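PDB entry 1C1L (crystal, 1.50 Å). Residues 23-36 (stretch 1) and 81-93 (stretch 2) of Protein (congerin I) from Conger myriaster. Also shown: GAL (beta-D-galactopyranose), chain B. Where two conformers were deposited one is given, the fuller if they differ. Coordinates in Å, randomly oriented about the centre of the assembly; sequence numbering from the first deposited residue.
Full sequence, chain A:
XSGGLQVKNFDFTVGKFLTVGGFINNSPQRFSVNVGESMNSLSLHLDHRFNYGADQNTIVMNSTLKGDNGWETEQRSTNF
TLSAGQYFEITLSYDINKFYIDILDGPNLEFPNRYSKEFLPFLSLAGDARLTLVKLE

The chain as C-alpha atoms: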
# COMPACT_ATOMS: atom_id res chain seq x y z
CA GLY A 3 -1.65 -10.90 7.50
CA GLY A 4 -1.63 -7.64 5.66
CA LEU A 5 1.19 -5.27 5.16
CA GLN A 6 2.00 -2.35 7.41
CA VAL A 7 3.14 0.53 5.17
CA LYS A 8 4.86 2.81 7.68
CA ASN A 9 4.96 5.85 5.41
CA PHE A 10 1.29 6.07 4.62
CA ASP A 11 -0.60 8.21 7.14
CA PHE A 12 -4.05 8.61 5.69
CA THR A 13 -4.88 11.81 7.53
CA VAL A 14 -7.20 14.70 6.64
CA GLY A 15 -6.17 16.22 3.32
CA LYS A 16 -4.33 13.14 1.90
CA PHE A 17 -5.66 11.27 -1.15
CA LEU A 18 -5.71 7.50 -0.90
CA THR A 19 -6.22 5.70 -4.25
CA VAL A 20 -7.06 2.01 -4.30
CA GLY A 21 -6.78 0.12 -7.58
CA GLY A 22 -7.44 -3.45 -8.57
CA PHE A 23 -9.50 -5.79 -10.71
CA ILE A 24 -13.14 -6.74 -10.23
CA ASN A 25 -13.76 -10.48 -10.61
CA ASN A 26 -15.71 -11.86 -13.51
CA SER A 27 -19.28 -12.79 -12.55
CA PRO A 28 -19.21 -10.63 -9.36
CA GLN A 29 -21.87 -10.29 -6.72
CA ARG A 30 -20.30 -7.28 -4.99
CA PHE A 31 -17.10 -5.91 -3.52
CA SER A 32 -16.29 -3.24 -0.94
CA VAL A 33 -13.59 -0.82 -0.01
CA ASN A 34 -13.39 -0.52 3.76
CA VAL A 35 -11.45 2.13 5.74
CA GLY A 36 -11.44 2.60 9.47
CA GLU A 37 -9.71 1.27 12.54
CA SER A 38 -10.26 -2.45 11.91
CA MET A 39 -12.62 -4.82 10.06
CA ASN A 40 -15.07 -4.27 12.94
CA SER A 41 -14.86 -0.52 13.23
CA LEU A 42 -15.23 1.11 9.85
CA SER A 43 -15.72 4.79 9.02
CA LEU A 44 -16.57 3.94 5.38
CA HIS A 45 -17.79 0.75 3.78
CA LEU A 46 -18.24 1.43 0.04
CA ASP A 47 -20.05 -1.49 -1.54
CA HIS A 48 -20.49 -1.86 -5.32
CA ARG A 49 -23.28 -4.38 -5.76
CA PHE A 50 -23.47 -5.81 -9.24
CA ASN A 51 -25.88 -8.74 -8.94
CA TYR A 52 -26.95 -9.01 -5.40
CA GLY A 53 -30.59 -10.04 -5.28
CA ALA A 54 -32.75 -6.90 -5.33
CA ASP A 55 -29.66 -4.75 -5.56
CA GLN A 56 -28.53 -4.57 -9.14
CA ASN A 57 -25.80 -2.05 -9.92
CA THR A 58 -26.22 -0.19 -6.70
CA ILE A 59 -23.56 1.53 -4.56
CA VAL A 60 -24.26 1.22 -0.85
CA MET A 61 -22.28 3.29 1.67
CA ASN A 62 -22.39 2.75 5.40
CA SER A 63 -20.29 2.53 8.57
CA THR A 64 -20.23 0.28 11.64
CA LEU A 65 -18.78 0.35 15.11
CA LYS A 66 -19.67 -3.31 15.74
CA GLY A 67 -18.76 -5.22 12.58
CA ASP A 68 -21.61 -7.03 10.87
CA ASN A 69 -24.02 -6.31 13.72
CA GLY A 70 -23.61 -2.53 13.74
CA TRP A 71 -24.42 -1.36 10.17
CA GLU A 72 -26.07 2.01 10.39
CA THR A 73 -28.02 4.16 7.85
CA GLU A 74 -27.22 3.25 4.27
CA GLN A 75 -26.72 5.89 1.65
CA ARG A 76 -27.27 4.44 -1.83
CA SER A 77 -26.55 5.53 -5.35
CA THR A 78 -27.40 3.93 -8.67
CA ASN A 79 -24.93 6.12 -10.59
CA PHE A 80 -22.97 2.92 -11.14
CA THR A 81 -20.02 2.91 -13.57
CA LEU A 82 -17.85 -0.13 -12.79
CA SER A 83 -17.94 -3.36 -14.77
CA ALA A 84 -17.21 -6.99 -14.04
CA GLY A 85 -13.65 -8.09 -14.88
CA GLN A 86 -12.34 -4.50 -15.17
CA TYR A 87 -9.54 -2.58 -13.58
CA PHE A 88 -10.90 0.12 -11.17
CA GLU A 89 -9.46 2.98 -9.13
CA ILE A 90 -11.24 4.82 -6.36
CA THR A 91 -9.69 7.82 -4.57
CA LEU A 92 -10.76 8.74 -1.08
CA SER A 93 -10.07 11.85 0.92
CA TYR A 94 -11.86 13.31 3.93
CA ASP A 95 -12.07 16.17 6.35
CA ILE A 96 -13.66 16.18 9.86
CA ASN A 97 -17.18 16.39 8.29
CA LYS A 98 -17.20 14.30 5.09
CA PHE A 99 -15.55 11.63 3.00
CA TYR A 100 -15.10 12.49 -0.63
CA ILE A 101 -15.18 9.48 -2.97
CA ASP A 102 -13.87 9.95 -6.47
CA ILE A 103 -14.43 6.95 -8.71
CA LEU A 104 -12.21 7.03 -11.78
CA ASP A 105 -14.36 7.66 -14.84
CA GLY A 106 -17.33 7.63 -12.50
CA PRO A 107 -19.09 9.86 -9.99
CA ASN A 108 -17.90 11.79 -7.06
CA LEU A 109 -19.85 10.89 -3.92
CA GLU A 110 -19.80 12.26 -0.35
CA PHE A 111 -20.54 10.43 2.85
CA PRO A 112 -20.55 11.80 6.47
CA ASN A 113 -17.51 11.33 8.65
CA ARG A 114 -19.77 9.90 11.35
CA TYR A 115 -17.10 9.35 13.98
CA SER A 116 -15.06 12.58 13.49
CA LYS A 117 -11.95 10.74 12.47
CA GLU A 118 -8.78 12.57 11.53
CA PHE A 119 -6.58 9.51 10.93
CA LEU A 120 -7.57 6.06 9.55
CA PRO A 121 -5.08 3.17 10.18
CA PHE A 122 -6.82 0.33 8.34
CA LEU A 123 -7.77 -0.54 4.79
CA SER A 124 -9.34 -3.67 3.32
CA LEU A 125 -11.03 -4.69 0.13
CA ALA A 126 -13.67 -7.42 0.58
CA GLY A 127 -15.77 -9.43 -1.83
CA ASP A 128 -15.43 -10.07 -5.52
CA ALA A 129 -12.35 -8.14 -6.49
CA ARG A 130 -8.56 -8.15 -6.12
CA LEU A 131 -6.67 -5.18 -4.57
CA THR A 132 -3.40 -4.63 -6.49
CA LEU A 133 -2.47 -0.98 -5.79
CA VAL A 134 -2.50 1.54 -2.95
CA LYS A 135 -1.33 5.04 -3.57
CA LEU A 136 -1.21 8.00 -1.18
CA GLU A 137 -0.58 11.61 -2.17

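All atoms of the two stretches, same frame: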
# COMPACT_ATOMS: atom_id res chain seq x y z
N PHE A 23 -8.69 -5.19 -9.66
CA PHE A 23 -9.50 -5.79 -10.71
C PHE A 23 -10.74 -6.41 -10.11
O PHE A 23 -10.65 -7.09 -9.11
CB PHE A 23 -8.72 -6.89 -11.44
CG PHE A 23 -7.61 -6.31 -12.29
CD1 PHE A 23 -7.86 -5.93 -13.60
CD2 PHE A 23 -6.34 -6.12 -11.74
CE1 PHE A 23 -6.85 -5.36 -14.36
CE2 PHE A 23 -5.33 -5.55 -12.50
CZ PHE A 23 -5.58 -5.16 -13.81
N ILE A 24 -11.90 -6.13 -10.69
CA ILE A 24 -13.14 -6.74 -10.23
C ILE A 24 -13.18 -8.14 -10.83
O ILE A 24 -12.78 -8.33 -11.98
CB ILE A 24 -14.33 -5.88 -10.71
CG1 ILE A 24 -14.23 -4.48 -10.12
CG2 ILE A 24 -15.64 -6.50 -10.26
CD1 ILE A 24 -14.97 -3.42 -10.95
N ASN A 25 -13.64 -9.13 -10.09
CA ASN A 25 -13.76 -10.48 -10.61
C ASN A 25 -14.76 -10.54 -11.75
O ASN A 25 -15.61 -9.65 -11.94
CB ASN A 25 -14.28 -11.48 -9.59
CG ASN A 25 -13.39 -11.72 -8.39
OD1 ASN A 25 -12.27 -11.23 -8.30
ND2 ASN A 25 -13.84 -12.45 -7.39
N ASN A 26 -14.65 -11.57 -12.55
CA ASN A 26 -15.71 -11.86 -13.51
C ASN A 26 -16.85 -12.44 -12.71
O ASN A 26 -16.65 -12.93 -11.59
CB ASN A 26 -15.26 -12.87 -14.54
CG ASN A 26 -14.07 -12.36 -15.33
OD1 ASN A 26 -13.10 -13.08 -15.51
ND2 ASN A 26 -14.04 -11.13 -15.78
N SER A 27 -18.07 -12.34 -13.23
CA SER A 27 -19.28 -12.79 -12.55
C SER A 27 -19.38 -12.37 -11.07
O SER A 27 -19.61 -13.19 -10.18
CB SER A 27 -19.35 -14.30 -12.71
OG SER A 27 -19.13 -14.57 -14.09
N PRO A 28 -19.18 -11.10 -10.73
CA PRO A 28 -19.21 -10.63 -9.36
C PRO A 28 -20.60 -10.50 -8.76
O PRO A 28 -21.60 -10.24 -9.43
CB PRO A 28 -18.49 -9.32 -9.42
CG PRO A 28 -19.00 -8.77 -10.72
CD PRO A 28 -19.12 -9.97 -11.64
N GLN A 29 -20.68 -10.67 -7.46
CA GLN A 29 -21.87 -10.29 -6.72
C GLN A 29 -21.66 -8.86 -6.27
O GLN A 29 -22.44 -7.97 -6.63
CB GLN A 29 -22.04 -11.19 -5.52
CG GLN A 29 -22.69 -12.51 -5.87
CD GLN A 29 -23.03 -13.30 -4.63
OE1 GLN A 29 -22.16 -13.70 -3.85
NE2 GLN A 29 -24.29 -13.54 -4.36
N ARG A 30 -20.58 -8.60 -5.52
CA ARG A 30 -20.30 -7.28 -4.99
C ARG A 30 -18.90 -7.23 -4.43
O ARG A 30 -18.31 -8.29 -4.20
CB ARG A 30 -21.26 -6.94 -3.85
CG ARG A 30 -21.19 -7.90 -2.65
CD ARG A 30 -22.28 -7.49 -1.69
NE ARG A 30 -22.35 -8.36 -0.54
CZ ARG A 30 -22.39 -7.92 0.72
NH1 ARG A 30 -22.35 -6.62 1.02
NH2 ARG A 30 -22.45 -8.80 1.71
N PHE A 31 -18.35 -6.03 -4.25
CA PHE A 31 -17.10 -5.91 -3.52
C PHE A 31 -17.10 -4.56 -2.79
O PHE A 31 -17.75 -3.60 -3.22
CB PHE A 31 -15.87 -5.99 -4.46
CG PHE A 31 -15.53 -4.71 -5.22
CD1 PHE A 31 -16.24 -4.39 -6.37
CD2 PHE A 31 -14.54 -3.85 -4.71
CE1 PHE A 31 -15.96 -3.19 -7.02
CE2 PHE A 31 -14.28 -2.66 -5.38
CZ PHE A 31 -14.99 -2.32 -6.53
N SER A 32 -16.38 -4.48 -1.68
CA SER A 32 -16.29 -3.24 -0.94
C SER A 32 -14.88 -2.79 -0.62
O SER A 32 -13.95 -3.58 -0.52
CB SER A 32 -17.06 -3.36 0.36
OG SER A 32 -16.66 -4.51 1.10
N VAL A 33 -14.79 -1.48 -0.49
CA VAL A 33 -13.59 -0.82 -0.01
C VAL A 33 -13.98 -0.40 1.40
O VAL A 33 -15.03 0.22 1.62
CB VAL A 33 -13.25 0.45 -0.83
CG1 VAL A 33 -12.04 1.14 -0.23
CG2 VAL A 33 -12.98 0.06 -2.28
N ASN A 34 -13.13 -0.78 2.36
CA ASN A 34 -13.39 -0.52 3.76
C ASN A 34 -12.24 0.24 4.40
O ASN A 34 -11.11 -0.24 4.32
CB ASN A 34 -13.56 -1.83 4.52
CG ASN A 34 -14.60 -2.70 3.86
OD1 ASN A 34 -15.81 -2.54 4.06
ND2 ASN A 34 -14.20 -3.62 2.99
N VAL A 35 -12.48 1.41 4.99
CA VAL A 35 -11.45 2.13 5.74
C VAL A 35 -11.97 2.44 7.14
O VAL A 35 -13.15 2.77 7.37
CB VAL A 35 -11.00 3.50 5.11
CG1 VAL A 35 -10.17 3.20 3.88
CG2 VAL A 35 -12.18 4.38 4.74
N GLY A 36 -11.07 2.32 8.10
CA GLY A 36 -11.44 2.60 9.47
C GLY A 36 -10.31 2.21 10.39
O GLY A 36 -9.13 2.34 10.05
N THR A 81 -20.82 2.89 -12.35
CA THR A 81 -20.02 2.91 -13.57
C THR A 81 -18.98 1.80 -13.69
O THR A 81 -18.26 1.74 -14.70
CB THR A 81 -19.34 4.32 -13.68
OG1 THR A 81 -18.55 4.53 -12.50
CG2 THR A 81 -20.35 5.46 -13.81
N LEU A 82 -18.84 0.93 -12.69
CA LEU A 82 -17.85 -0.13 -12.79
C LEU A 82 -18.44 -1.33 -13.51
O LEU A 82 -19.67 -1.50 -13.58
CB LEU A 82 -17.35 -0.53 -11.39
CG LEU A 82 -16.74 0.56 -10.49
CD1 LEU A 82 -16.13 -0.09 -9.25
CD2 LEU A 82 -15.63 1.31 -11.22
N SER A 83 -17.57 -2.20 -14.00
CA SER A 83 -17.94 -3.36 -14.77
C SER A 83 -17.15 -4.55 -14.30
O SER A 83 -15.99 -4.47 -13.89
CB SER A 83 -17.65 -3.11 -16.25
OG SER A 83 -18.08 -1.83 -16.68
N ALA A 84 -17.80 -5.71 -14.38
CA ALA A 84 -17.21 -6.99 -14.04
C ALA A 84 -15.93 -7.19 -14.84
O ALA A 84 -15.90 -6.79 -16.01
CB ALA A 84 -18.14 -8.11 -14.41
N GLY A 85 -14.91 -7.78 -14.22
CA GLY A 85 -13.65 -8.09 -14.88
C GLY A 85 -12.74 -6.90 -15.18
O GLY A 85 -11.66 -7.08 -15.74
N GLN A 86 -13.13 -5.67 -14.82
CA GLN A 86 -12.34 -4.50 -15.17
C GLN A 86 -11.40 -4.06 -14.05
O GLN A 86 -11.59 -4.33 -12.88
CB GLN A 86 -13.27 -3.29 -15.52
CG GLN A 86 -13.81 -2.45 -14.33
CD GLN A 86 -14.35 -1.04 -14.55
OE1 GLN A 86 -15.44 -0.85 -15.07
NE2 GLN A 86 -13.71 0.05 -14.16
N TYR A 87 -10.43 -3.25 -14.50
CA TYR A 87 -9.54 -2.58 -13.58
C TYR A 87 -10.33 -1.40 -13.01
O TYR A 87 -11.09 -0.76 -13.75
CB TYR A 87 -8.32 -2.03 -14.37
CG TYR A 87 -7.41 -1.21 -13.47
CD1 TYR A 87 -6.61 -1.86 -12.54
CD2 TYR A 87 -7.41 0.19 -13.55
CE1 TYR A 87 -5.81 -1.13 -11.68
CE2 TYR A 87 -6.61 0.93 -12.68
CZ TYR A 87 -5.82 0.26 -11.75
OH TYR A 87 -5.01 0.95 -10.89
N PHE A 88 -10.22 -1.04 -11.73
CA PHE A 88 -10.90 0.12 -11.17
C PHE A 88 -9.88 0.88 -10.32
O PHE A 88 -8.88 0.32 -9.87
CB PHE A 88 -12.09 -0.30 -10.25
CG PHE A 88 -11.67 -1.00 -8.97
CD1 PHE A 88 -11.44 -2.37 -8.98
CD2 PHE A 88 -11.46 -0.26 -7.79
CE1 PHE A 88 -10.98 -3.00 -7.82
CE2 PHE A 88 -11.00 -0.89 -6.64
CZ PHE A 88 -10.75 -2.27 -6.66
N GLU A 89 -10.17 2.15 -10.09
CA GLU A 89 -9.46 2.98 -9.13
C GLU A 89 -10.49 3.85 -8.45
O GLU A 89 -11.40 4.40 -9.12
CB GLU A 89 -8.47 3.96 -9.73
CG GLU A 89 -7.16 3.29 -10.05
CD GLU A 89 -6.11 4.15 -10.73
OE1 GLU A 89 -6.28 5.36 -10.85
OE2 GLU A 89 -5.10 3.60 -11.15
N ILE A 90 -10.38 3.96 -7.14
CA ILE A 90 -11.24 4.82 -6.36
C ILE A 90 -10.31 5.63 -5.45
O ILE A 90 -9.45 5.07 -4.77
CB ILE A 90 -12.24 3.97 -5.54
CG1 ILE A 90 -13.16 3.16 -6.44
CG2 ILE A 90 -13.05 4.92 -4.66
CD1 ILE A 90 -13.89 2.06 -5.65
N THR A 91 -10.46 6.95 -5.44
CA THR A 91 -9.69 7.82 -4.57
C THR A 91 -10.59 8.36 -3.47
O THR A 91 -11.69 8.88 -3.71
CB THR A 91 -9.10 9.00 -5.35
OG1 THR A 91 -8.30 8.44 -6.37
CG2 THR A 91 -8.30 9.96 -4.46
N LEU A 92 -10.07 8.29 -2.26
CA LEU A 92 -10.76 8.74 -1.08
C LEU A 92 -9.95 9.84 -0.40
O LEU A 92 -8.72 9.77 -0.32
CB LEU A 92 -10.92 7.62 -0.07
CG LEU A 92 -11.44 6.24 -0.42
CD1 LEU A 92 -11.39 5.33 0.80
CD2 LEU A 92 -12.88 6.35 -0.86
N SER A 93 -10.64 10.85 0.07
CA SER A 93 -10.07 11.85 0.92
C SER A 93 -11.17 12.22 1.91
O SER A 93 -12.33 11.80 1.75
CB SER A 93 -9.63 13.07 0.10
OG SER A 93 -10.64 13.67 -0.70
C1 GAL B . -25.68 -5.43 4.52
C2 GAL B . -24.62 -6.42 4.05
C3 GAL B . -23.24 -6.03 4.58
C4 GAL B . -22.93 -4.56 4.26
C5 GAL B . -24.08 -3.67 4.71
C6 GAL B . -23.87 -2.22 4.32
O2 GAL B . -24.96 -7.72 4.53
O3 GAL B . -22.27 -6.88 3.99
O4 GAL B . -22.73 -4.43 2.86
O5 GAL B . -25.33 -4.11 4.12
O6 GAL B . -24.93 -1.42 4.80

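Two backbone hydrogen bonds fix the two stretches to each other. In the first, I24 N donates to Q86 O across 2.9 Å with an N-H...O angle of 168°, close to linear. In the second, G85 N donates to N25 O across 3.0 Å, and its 142° angle marks a more bent approach. G85 N also lies 3.1 Å from I24 O, a distance that does not by itself establish a second bond.

Two CA-H...O contacts reinforce this edge. F23 CA lies 3.3 Å from Q86 O (142° at the hydrogen), so that one carbonyl oxygen receives both the I24 amide and the F23 CA-H. G85 CA approaches I24 O to 3.0 Å (127° at the hydrogen). These short approaches accompany an antiparallel, non-hydrogen-bonded pairing of F23 with Y87, whose atoms F23 CA and Y87 CA are 4.3 Å apart.

The partner of this edge is shaped by a type II beta turn from S83 to Q86, closed by Q86 N donating to S83 O at 3.2 Å. G85 has a positive phi of 73°, which favours glycine, and the neighbourhood is equally restrictive: N26 ND2 sits 3.2 Å from G85 CA, and an ideal CB on G85 would fall 2.4 Å from N26 ND2, a clash. The Q86 side chain bonds to the backbone at two places: its NE2 donates to Y87 O at 2.8 Å (148°), while S83 N to Q86 OE1, at 2.7 Å but only 122°, is a weak bond between the ends of the turn. Although its CA-to-CB bond points away from stretch 1, Q86 CG still comes within 3.7 Å of I24 CD1.

F23 and Y87 direct their side chains to the same face of the sheet, where the edge of the Y87 ring meets the face of the F23 ring. The centroids are 5.3 Å apart and the planes are inclined at 64°; F23 CE1 also reaches Y87 CB at 3.6 Å. Y87 OH donates to E89 OE2 at 2.7 Å.

I24 points toward stretch 2 and is buried there, with I24 CD1 3.8 Å from L82 CB and I24 CG1 3.7 Å from F88 CD1. Nearby, P28 CD packs on A84 CB at 3.5 Å. F31 CZ lies 3.7 Å from L82 CD1, which sits at the edge of the F31 ring. F31 and F88 form an oblique aromatic pair, with centroids 4.9 Å apart and planes at 43°; F31 CE2 lies over one face of the F88 ring, 3.8 Å from F88 CZ.

Beyond the phenylalanines, strands 30-35 and 87-93 run 10.4 Å apart at closest approach, with N-to-C directions 30° apart. Side chains alone bridge that gap: V33 CG2 meets I90 CD1 at 4.0 Å, and V35 CG1 meets L92 CD1 at 3.9 Å. The intervening S32 and N34 point away, joined by N34 ND2 donating to S32 OG at 3.2 Å.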